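Local atomic coordinates of uncharacterized protein Tm1679 (PDB entry 3H3E), a protein that binds zinc through a metallo-beta-lactamase fold and is probably a metal-dependent hydrolase or transferase, its substrate being unknown. Residues I67-H71 with Y72-G76; V176-G179 with C180-R183. The protein carries 2 engineered substitutions. One frame throughout, in Å; residues are numbered along the deposited sequence.

Contact 1 (I67-H71 with Y72-G76); sequences ISHGH and YDHAG. With ZN (zinc ion), chain B.
His71, the N-cap residue of the short helix 72-75, turns its carbonyl into the first turn, where O accepts from Ala75 N at 3.0 Å, nearly in line with the C=O, and from His74 N, which comes from above the carbonyl plane. The chain thus folds back on itself and brings the face of the His74 ring against the edge of His69. The pair is edge-to-face, with planes at 54° and His69 CE1 poised over the centre of the His74 ring, 3.4 Å from His74 CD2. Because CG of His69 sits between the backbone N and the carbonyl carbon (chi1 64°), the ring turns its edge to Ser68, and His69 ND1-H reaches Ser68 OG, 3.1 Å away and in the ring plane. His69 NE2, across CE1 from ND1, binds the zinc ion at 2.3 Å. His71 offers ND1 to the same zinc at 2.2 Å and lies side by side with Asp73, both pointing the same way, ring and carboxylate planes 41° apart. Asp43 takes hydrogen bonds with both Ser68 OG and His74 ND1, and His182 supplies the third zinc nitrogen. With ND1 of His69 donating to the serine, NE2 is the nitrogen presented to zinc, and the chain Asp43-Ser68-His69 would probably fix the ring's rotation.

Contact 2 (V176-G179 with C180-R183); sequences VITG and CSHR. With ZN (zinc ion), chain B.
Thr178 and Ser181 meet through their hydroxyls across the bend that ends strand 173-178: Thr178 OG1 donates to Ser181 OG at 2.8 Å. The threonine oxygen is carried toward the turn by a side chain with OG1 anti to the backbone N (chi1 -178°). From the other side of the bend, Ser181 holds its OG beside its own backbone N, where it is also hydrogen-bonded with Gly206 O. The serine oxygen is therefore gripped from two directions of the chain, by the strand end and by a backbone carbonyl from elsewhere in the fold. Gly179 and Cys180 make the corner between the two hydroxyls. The CB of Cys180 points away from the strand; Cys180 SG, tied up in a disulfide with Cys237, is near the zinc ion (3.6 Å) but is not one of its three histidine ligands. One residue beyond the serine, His182 binds zinc through NE2 at 2.4 Å; its ring stacks on Phe160, and its backbone N is hydrogen-bonded to Glu163. The hydroxyl pair thus ties the strand end to the loop just before a metal ligand. A histidine on the loop after a core strand, completing a zinc site begun by an HxH pair, is characteristic of the metallo-beta-lactamase fold.

In the fold
Both contacts are buried turns at the ends of core strands, one from each of the two large mixed sheets: contact 1 follows strand 64-66, and contact 2 takes in the end of strand 173-178 and the loop after it. They meet at the zinc, to which contact 1 gives two histidines and contact 2 one, with His69 NE2 and His182 NE2 3.5 Å apart. His69 CE1 also packs 3.5 Å from Cys180 CB. Their chemistry differs: contact 1 joins metal and ring contacts at the start of a short helix, which it caps, whereas contact 2 is a helix-free bend anchored by hydroxyl and disulfide bonds. The HxHxDH sequence of contact 1 is the family's metal-binding signature.

Contact 1 (I67-H71 with Y72-G76)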
loop_
_atom_site.group_PDB
_atom_site.type_symbol
_atom_site.label_atom_id
_atom_site.label_comp_id
_atom_site.label_asym_id
_atom_site.label_seq_id
_atom_site.Cartn_x
_atom_site.Cartn_y
_atom_site.Cartn_z
ATOM N N ILE A 67 5.299 -4.197 4.976
ATOM C CA ILE A 67 4.976 -2.830 5.338
ATOM C C ILE A 67 5.312 -1.885 4.198
ATOM O O ILE A 67 6.476 -1.760 3.815
ATOM C CB ILE A 67 5.750 -2.403 6.575
ATOM C CG1 ILE A 67 5.338 -3.263 7.766
ATOM C CG2 ILE A 67 5.467 -0.962 6.878
ATOM C CD1 ILE A 67 3.860 -3.160 8.105
ATOM N N SER A 68 4.294 -1.217 3.663
ATOM C CA SER A 68 4.463 -0.336 2.511
ATOM C C SER A 68 5.267 0.916 2.853
ATOM O O SER A 68 6.017 1.423 2.029
ATOM C CB SER A 68 3.103 0.063 1.959
ATOM O OG SER A 68 2.315 0.658 2.967
ATOM N N HIS A 69 5.092 1.422 4.063
ATOM C CA HIS A 69 5.881 2.545 4.549
ATOM C C HIS A 69 5.636 2.731 6.051
ATOM O O HIS A 69 4.661 2.219 6.594
ATOM C CB HIS A 69 5.614 3.823 3.730
ATOM C CG HIS A 69 4.218 4.348 3.836
ATOM N ND1 HIS A 69 3.108 3.593 3.522
ATOM C CD2 HIS A 69 3.752 5.567 4.197
ATOM C CE1 HIS A 69 2.017 4.317 3.707
ATOM N NE2 HIS A 69 2.380 5.520 4.114
ATOM N N GLY A 70 6.536 3.426 6.734
ATOM C CA GLY A 70 6.445 3.533 8.182
ATOM C C GLY A 70 5.543 4.605 8.765
ATOM O O GLY A 70 5.911 5.233 9.743
ATOM N N HIS A 71 4.369 4.818 8.175
ATOM C CA HIS A 71 3.338 5.647 8.800
ATOM C C HIS A 71 2.487 4.850 9.794
ATOM O O HIS A 71 2.279 3.642 9.629
ATOM C CB HIS A 71 2.419 6.254 7.750
ATOM C CG HIS A 71 2.844 7.608 7.291
ATOM N ND1 HIS A 71 2.681 8.037 5.991
ATOM C CD2 HIS A 71 3.433 8.630 7.957
ATOM C CE1 HIS A 71 3.143 9.270 5.878
ATOM N NE2 HIS A 71 3.605 9.654 7.057
ATOM N N TYR A 72 1.985 5.545 10.811
ATOM C CA TYR A 72 1.168 4.957 11.880
ATOM C C TYR A 72 -0.061 4.177 11.379
ATOM O O TYR A 72 -0.402 3.150 11.936
ATOM C CB TYR A 72 0.712 6.068 12.844
ATOM C CG TYR A 72 -0.372 6.941 12.264
ATOM C CD1 TYR A 72 -1.701 6.777 12.632
ATOM C CD2 TYR A 72 -0.074 7.896 11.314
ATOM C CE1 TYR A 72 -2.700 7.555 12.080
ATOM C CE2 TYR A 72 -1.061 8.676 10.755
ATOM C CZ TYR A 72 -2.371 8.502 11.141
ATOM O OH TYR A 72 -3.352 9.292 10.584
ATOM N N ASP A 73 -0.726 4.677 10.340
ATOM C CA ASP A 73 -1.946 4.063 9.821
ATOM C C ASP A 73 -1.665 2.823 8.969
ATOM O O ASP A 73 -2.594 2.202 8.462
ATOM C CB ASP A 73 -2.819 5.080 9.043
ATOM C CG ASP A 73 -2.066 5.785 7.913
ATOM O OD1 ASP A 73 -0.948 6.250 8.170
ATOM O OD2 ASP A 73 -2.573 5.874 6.762
ATOM N N HIS A 74 -0.392 2.461 8.817
ATOM C CA HIS A 74 -0.018 1.281 8.035
ATOM C C HIS A 74 0.750 0.279 8.868
ATOM O O HIS A 74 0.629 -0.925 8.676
ATOM C CB HIS A 74 0.773 1.684 6.783
ATOM C CG HIS A 74 -0.011 2.562 5.863
ATOM N ND1 HIS A 74 -0.536 2.111 4.673
ATOM C CD2 HIS A 74 -0.429 3.843 5.999
ATOM C CE1 HIS A 74 -1.213 3.091 4.098
ATOM N NE2 HIS A 74 -1.169 4.153 4.885
ATOM N N ALA A 75 1.522 0.779 9.819
ATOM C CA ALA A 75 2.351 -0.085 10.645
ATOM C C ALA A 75 1.797 -0.261 12.067
ATOM O O ALA A 75 2.379 -0.973 12.876
ATOM C CB ALA A 75 3.774 0.460 10.693
ATOM N N GLY A 76 0.660 0.363 12.361
ATOM C CA GLY A 76 0.177 0.437 13.723
ATOM C C GLY A 76 -0.378 -0.843 14.302
ATOM O O GLY A 76 -0.194 -1.125 15.478
HETATM ZN ZN ZN B . 1.250 7.489 4.424
#

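Contact 2 (V176-G179 with C180-R183)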
loop_
_atom_site.group_PDB
_atom_site.type_symbol
_atom_site.label_atom_id
_atom_site.label_comp_id
_atom_site.label_asym_id
_atom_site.label_seq_id
_atom_site.Cartn_x
_atom_site.Cartn_y
_atom_site.Cartn_z
ATOM N N VAL A 176 -1.003 -5.389 -8.446
ATOM C CA VAL A 176 -0.152 -4.450 -7.746
ATOM C C VAL A 176 -0.886 -3.942 -6.523
ATOM O O VAL A 176 -2.016 -3.494 -6.619
ATOM C CB VAL A 176 0.211 -3.250 -8.641
ATOM C CG1 VAL A 176 1.034 -2.229 -7.868
ATOM C CG2 VAL A 176 0.945 -3.703 -9.864
ATOM N N ILE A 177 -0.240 -4.036 -5.367
ATOM C CA ILE A 177 -0.842 -3.602 -4.119
ATOM C C ILE A 177 0.018 -2.538 -3.459
ATOM O O ILE A 177 1.218 -2.731 -3.219
ATOM C CB ILE A 177 -1.108 -4.778 -3.168
ATOM C CG1 ILE A 177 -2.153 -5.714 -3.772
ATOM C CG2 ILE A 177 -1.641 -4.273 -1.836
ATOM C CD1 ILE A 177 -1.588 -6.679 -4.726
ATOM N N THR A 178 -0.602 -1.391 -3.206
ATOM C CA THR A 178 0.131 -0.229 -2.729
ATOM C C THR A 178 -0.586 0.322 -1.516
ATOM O O THR A 178 -1.800 0.189 -1.395
ATOM C CB THR A 178 0.313 0.837 -3.836
ATOM O OG1 THR A 178 1.080 1.920 -3.322
ATOM C CG2 THR A 178 -1.008 1.365 -4.312
ATOM N N GLY A 179 0.173 0.904 -0.597
ATOM C CA GLY A 179 -0.391 1.411 0.637
ATOM C C GLY A 179 -0.875 2.825 0.458
ATOM O O GLY A 179 -2.056 3.096 0.577
ATOM N N CYS A 180 0.032 3.738 0.148
ATOM C CA CYS A 180 -0.358 5.131 0.011
ATOM C C CYS A 180 0.178 5.811 -1.258
ATOM O O CYS A 180 -0.336 6.843 -1.684
ATOM C CB CYS A 180 0.024 5.914 1.277
ATOM S SG CYS A 180 -1.364 6.601 2.160
ATOM N N SER A 181 1.209 5.235 -1.858
ATOM C CA SER A 181 1.787 5.784 -3.082
ATOM C C SER A 181 2.252 7.224 -2.926
ATOM O O SER A 181 1.814 8.096 -3.659
ATOM C CB SER A 181 0.784 5.712 -4.227
ATOM O OG SER A 181 0.294 4.399 -4.388
ATOM N N HIS A 182 3.157 7.475 -1.995
ATOM C CA HIS A 182 3.624 8.835 -1.750
ATOM C C HIS A 182 4.552 9.310 -2.859
ATOM O O HIS A 182 4.657 10.501 -3.151
ATOM C CB HIS A 182 4.340 8.906 -0.405
ATOM C CG HIS A 182 3.411 8.963 0.770
ATOM N ND1 HIS A 182 2.632 10.065 1.049
ATOM C CD2 HIS A 182 3.144 8.058 1.740
ATOM C CE1 HIS A 182 1.928 9.836 2.144
ATOM N NE2 HIS A 182 2.220 8.626 2.582
ATOM N N ARG A 183 5.232 8.361 -3.475
ATOM C CA ARG A 183 6.170 8.676 -4.525
ATOM C C ARG A 183 5.469 8.831 -5.863
ATOM O O ARG A 183 6.094 9.207 -6.841
ATOM C CB ARG A 183 7.247 7.607 -4.600
ATOM C CG ARG A 183 8.172 7.583 -3.389
ATOM C CD ARG A 183 9.515 7.032 -3.833
ATOM N NE ARG A 183 10.605 7.740 -3.196
ATOM C CZ ARG A 183 11.739 8.059 -3.799
ATOM N NH1 ARG A 183 11.935 7.730 -5.059
ATOM N NH2 ARG A 183 12.676 8.714 -3.137
HETATM ZN ZN ZN B . 1.250 7.489 4.424
#